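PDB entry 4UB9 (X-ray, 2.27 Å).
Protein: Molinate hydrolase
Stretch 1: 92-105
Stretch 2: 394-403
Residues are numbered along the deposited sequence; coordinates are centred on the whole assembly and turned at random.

Stretch 1 (92-105) GLVNGNVHLLDGIM
Stretch 2 394-403: PWTLGEDHFV

How do the two backbones lie against each other? After Gly-92, stretch 1 runs as strand from Leu-93, turns a corner at Gly-96, resumes as strand around Asn-97 and Val-98, then loops toward a weakly bonded helix near its end. Stretch 2 is loop from Pro-394 to Glu-399, the N-cap residue, and helix from Asp-400 onward. The chains run in opposite senses: CA to CA, Asn-95 lies 7.0 Å from His-401, Val-98 7.8 Å from Leu-397, and Ile-104 7.3 Å from Trp-395. At these separations side chains make the contact, burying 389 Å² in all.

What does the first strand meet on the helix? Leu-93 (phi/psi -71/155, chi1 m, chi2 t) points toward it, and its CD1 reaches His-401 CD2 at 3.7 Å, at the edge of the imidazole. Leu-93 CD1 also lies 4.4 Å from Phe-402 CE1, an apolar contact. His-401 has chi1 p; Phe-402 has chi1 m, and although its CA-to-CB bond points away, its ring end comes nearer. Val-94 (-138/128) points away from stretch 2, as expected for alternation along a strand, and Asn-95 (-111/122) points back toward it.

How is Asn-95 held? Its chi1 is t and chi2 -40°, and both ends of the amide are bonded. Asn-95 OD1 accepts from Asn-97 N at 3.0 Å, bracing the corner at Gly-96 (-81/-8), while Asn-95 ND2 donates to Asp-400 OD2 at 2.8 Å, a weak bond with an N-H...O angle of 130°. A water adds a second link, accepting from Asn-95 ND2 at 2.8 Å and donating to Asp-400 OD1 at 2.8 Å. Asp-400 (chi1 p, chi2 -54°) also uses OD1 to accept from Gly-398 N at 2.9 Å, tying the carboxylate to the loop before its helix. Gly-398 adopts 107/-25, where a CB would jam against the preceding carbonyl oxygen.

What fills the middle and the far end? Val-98 (-127/171, chi1 m) sets CG1 3.9 Å from Leu-397 CD1, and Leu-100 (-79/-18, chi1 m, chi2 t) brings CD2 to 4.2 Å from Leu-397 CD2; with chi1 t and chi2 p, Leu-397 meets both through its two methyls. Asp-102 (chi1 t) caps the helix that follows, its OD1 accepting from Met-105 N at 3.1 Å. Ile-104 (-62/-44, chi1 m, chi2 m) then lays CG2 over one face of Trp-395 (chi1 m, chi2 -59°), 3.9 Å from CD2 of the indole and 4.0 Å from the five-membered ring centroid, a CH-pi contact 20° off the normal.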

# COMPACT_ATOMS: atom_id res chain seq x y z
N GLY A 92 16.72 26.82 36.14
CA GLY A 92 16.94 26.03 34.92
C GLY A 92 15.61 25.39 34.46
O GLY A 92 14.86 24.81 35.27
N LEU A 93 15.29 25.55 33.19
CA LEU A 93 14.04 25.03 32.67
C LEU A 93 14.09 23.50 32.59
O LEU A 93 15.17 22.89 32.47
CB LEU A 93 13.65 25.65 31.33
CG LEU A 93 13.56 27.18 31.37
CD1 LEU A 93 13.21 27.74 30.00
CD2 LEU A 93 12.57 27.68 32.38
N VAL A 94 12.90 22.91 32.64
CA VAL A 94 12.74 21.45 32.76
C VAL A 94 11.65 20.94 31.86
O VAL A 94 10.51 21.44 31.89
CB VAL A 94 12.41 21.04 34.21
CG1 VAL A 94 12.31 19.52 34.33
CG2 VAL A 94 13.47 21.57 35.18
N ASN A 95 11.99 19.95 31.06
CA ASN A 95 11.02 19.36 30.13
C ASN A 95 10.69 17.97 30.60
O ASN A 95 11.55 17.09 30.63
CB ASN A 95 11.58 19.31 28.70
CG ASN A 95 10.51 19.07 27.65
OD1 ASN A 95 9.57 18.27 27.84
ND2 ASN A 95 10.64 19.77 26.51
N GLY A 96 9.40 17.74 30.84
CA GLY A 96 8.93 16.46 31.38
C GLY A 96 8.75 15.31 30.40
O GLY A 96 8.46 14.18 30.80
N ASN A 97 8.89 15.59 29.11
CA ASN A 97 8.77 14.56 28.10
C ASN A 97 9.37 14.95 26.78
O ASN A 97 8.75 15.65 25.98
CB ASN A 97 7.33 14.17 27.87
CG ASN A 97 7.18 13.05 26.86
OD1 ASN A 97 8.10 12.27 26.66
ND2 ASN A 97 6.03 12.95 26.25
N VAL A 98 10.55 14.43 26.54
CA VAL A 98 11.21 14.53 25.24
C VAL A 98 11.65 13.17 24.72
O VAL A 98 11.62 12.16 25.42
CB VAL A 98 12.48 15.42 25.29
CG1 VAL A 98 12.15 16.77 25.89
CG2 VAL A 98 13.59 14.74 26.08
N HIS A 99 12.09 13.16 23.46
CA HIS A 99 12.69 11.98 22.84
C HIS A 99 13.96 12.41 22.11
O HIS A 99 13.92 13.05 21.05
CB HIS A 99 11.72 11.32 21.91
CG HIS A 99 10.46 10.89 22.60
ND1 HIS A 99 9.22 11.38 22.28
CD2 HIS A 99 10.26 10.02 23.61
CE1 HIS A 99 8.31 10.85 23.07
NE2 HIS A 99 8.91 10.00 23.87
N LEU A 100 15.08 12.00 22.67
CA LEU A 100 16.39 12.41 22.21
C LEU A 100 16.88 11.65 20.96
O LEU A 100 17.81 12.10 20.28
CB LEU A 100 17.40 12.33 23.35
CG LEU A 100 17.00 13.25 24.53
CD1 LEU A 100 17.92 13.09 25.72
CD2 LEU A 100 16.97 14.74 24.13
N LEU A 101 16.26 10.49 20.68
CA LEU A 101 16.15 9.97 19.31
C LEU A 101 14.71 10.25 18.93
O LEU A 101 13.79 9.87 19.66
CB LEU A 101 16.43 8.47 19.24
CG LEU A 101 17.87 8.01 19.48
CD1 LEU A 101 18.02 6.50 19.29
CD2 LEU A 101 18.82 8.72 18.54
N ASP A 102 14.50 10.90 17.79
CA ASP A 102 13.21 11.56 17.49
C ASP A 102 12.09 10.61 17.15
O ASP A 102 11.88 10.21 16.02
CB ASP A 102 13.38 12.57 16.35
CG ASP A 102 12.17 13.46 16.18
OD1 ASP A 102 11.05 13.13 16.66
OD2 ASP A 102 12.36 14.55 15.60
N GLY A 103 11.29 10.29 18.15
CA GLY A 103 10.24 9.29 17.99
C GLY A 103 9.02 9.75 17.23
O GLY A 103 8.37 8.94 16.53
N ILE A 104 8.68 11.02 17.39
CA ILE A 104 7.50 11.57 16.68
C ILE A 104 7.75 11.46 15.19
O ILE A 104 6.89 11.05 14.42
CB ILE A 104 7.21 13.04 17.06
CG1 ILE A 104 6.62 13.07 18.46
CG2 ILE A 104 6.28 13.71 16.06
CD1 ILE A 104 5.17 12.64 18.55
N MET A 105 8.96 11.82 14.78
CA MET A 105 9.37 11.64 13.37
C MET A 105 9.10 10.22 12.91
O MET A 105 8.51 9.99 11.87
CB MET A 105 10.84 11.95 13.20
CG MET A 105 11.29 12.09 11.74
SD MET A 105 13.08 12.37 11.71
CE MET A 105 13.50 10.69 12.16
N PRO A 394 4.73 21.72 17.63
CA PRO A 394 4.91 21.32 19.03
C PRO A 394 6.08 20.40 19.31
O PRO A 394 6.51 20.31 20.45
CB PRO A 394 3.57 20.66 19.39
CG PRO A 394 2.95 20.29 18.10
CD PRO A 394 3.47 21.22 17.06
N TRP A 395 6.61 19.79 18.25
CA TRP A 395 7.61 18.70 18.36
C TRP A 395 9.06 19.06 17.99
O TRP A 395 9.94 18.22 17.90
CB TRP A 395 7.17 17.55 17.51
CG TRP A 395 5.77 17.12 17.85
CD1 TRP A 395 5.34 16.68 19.04
CD2 TRP A 395 4.65 17.10 16.98
NE1 TRP A 395 4.01 16.36 18.99
CE2 TRP A 395 3.56 16.64 17.73
CE3 TRP A 395 4.45 17.46 15.65
CZ2 TRP A 395 2.27 16.46 17.18
CZ3 TRP A 395 3.15 17.32 15.10
CH2 TRP A 395 2.09 16.81 15.87
N THR A 396 9.31 20.37 17.90
CA THR A 396 10.62 20.89 17.54
C THR A 396 11.44 21.19 18.80
O THR A 396 11.26 22.20 19.45
CB THR A 396 10.49 22.15 16.68
OG1 THR A 396 9.68 21.86 15.53
CG2 THR A 396 11.85 22.62 16.23
N LEU A 397 12.29 20.25 19.15
CA LEU A 397 13.06 20.34 20.37
C LEU A 397 13.87 21.65 20.41
O LEU A 397 14.49 22.01 19.43
CB LEU A 397 14.03 19.17 20.48
CG LEU A 397 14.78 19.04 21.80
CD1 LEU A 397 13.84 18.80 22.97
CD2 LEU A 397 15.80 17.93 21.71
N GLY A 398 13.89 22.30 21.57
CA GLY A 398 14.67 23.53 21.77
C GLY A 398 13.79 24.74 21.84
O GLY A 398 14.19 25.76 22.37
N GLU A 399 12.62 24.64 21.22
CA GLU A 399 11.57 25.66 21.24
C GLU A 399 10.18 25.15 21.65
O GLU A 399 9.28 25.94 21.90
CB GLU A 399 11.39 26.23 19.84
CG GLU A 399 12.60 27.00 19.35
CD GLU A 399 12.34 27.74 18.04
OE1 GLU A 399 11.25 28.29 17.85
OE2 GLU A 399 13.26 27.79 17.23
N ASP A 400 10.06 23.84 21.70
CA ASP A 400 8.82 23.16 22.04
C ASP A 400 8.23 23.59 23.42
O ASP A 400 7.03 23.73 23.56
CB ASP A 400 9.06 21.67 22.06
CG ASP A 400 10.21 21.26 23.04
OD1 ASP A 400 11.35 21.80 22.95
OD2 ASP A 400 9.96 20.39 23.91
N HIS A 401 9.10 23.80 24.40
CA HIS A 401 8.69 24.28 25.70
C HIS A 401 8.10 25.71 25.67
O HIS A 401 7.09 25.98 26.35
CB HIS A 401 9.79 24.15 26.75
CG HIS A 401 11.04 24.90 26.44
ND1 HIS A 401 11.68 24.82 25.22
CD2 HIS A 401 11.84 25.64 27.23
CE1 HIS A 401 12.78 25.53 25.25
NE2 HIS A 401 12.91 26.05 26.46
N PHE A 402 8.71 26.61 24.89
CA PHE A 402 8.18 27.97 24.70
C PHE A 402 6.80 27.92 24.09
O PHE A 402 5.86 28.51 24.56
CB PHE A 402 9.06 28.84 23.81
CG PHE A 402 10.50 28.97 24.27
CD1 PHE A 402 10.83 29.26 25.59
CD2 PHE A 402 11.55 28.84 23.36
CE1 PHE A 402 12.15 29.35 26.00
CE2 PHE A 402 12.87 28.97 23.76
CZ PHE A 402 13.18 29.21 25.09
N VAL A 403 6.65 27.09 23.09
CA VAL A 403 5.36 26.92 22.43
C VAL A 403 4.30 26.35 23.37
O VAL A 403 3.10 26.72 23.31
CB VAL A 403 5.50 26.01 21.19
CG1 VAL A 403 4.14 25.73 20.54
CG2 VAL A 403 6.43 26.67 20.18
O HOH W 1 12.46 21.66 25.48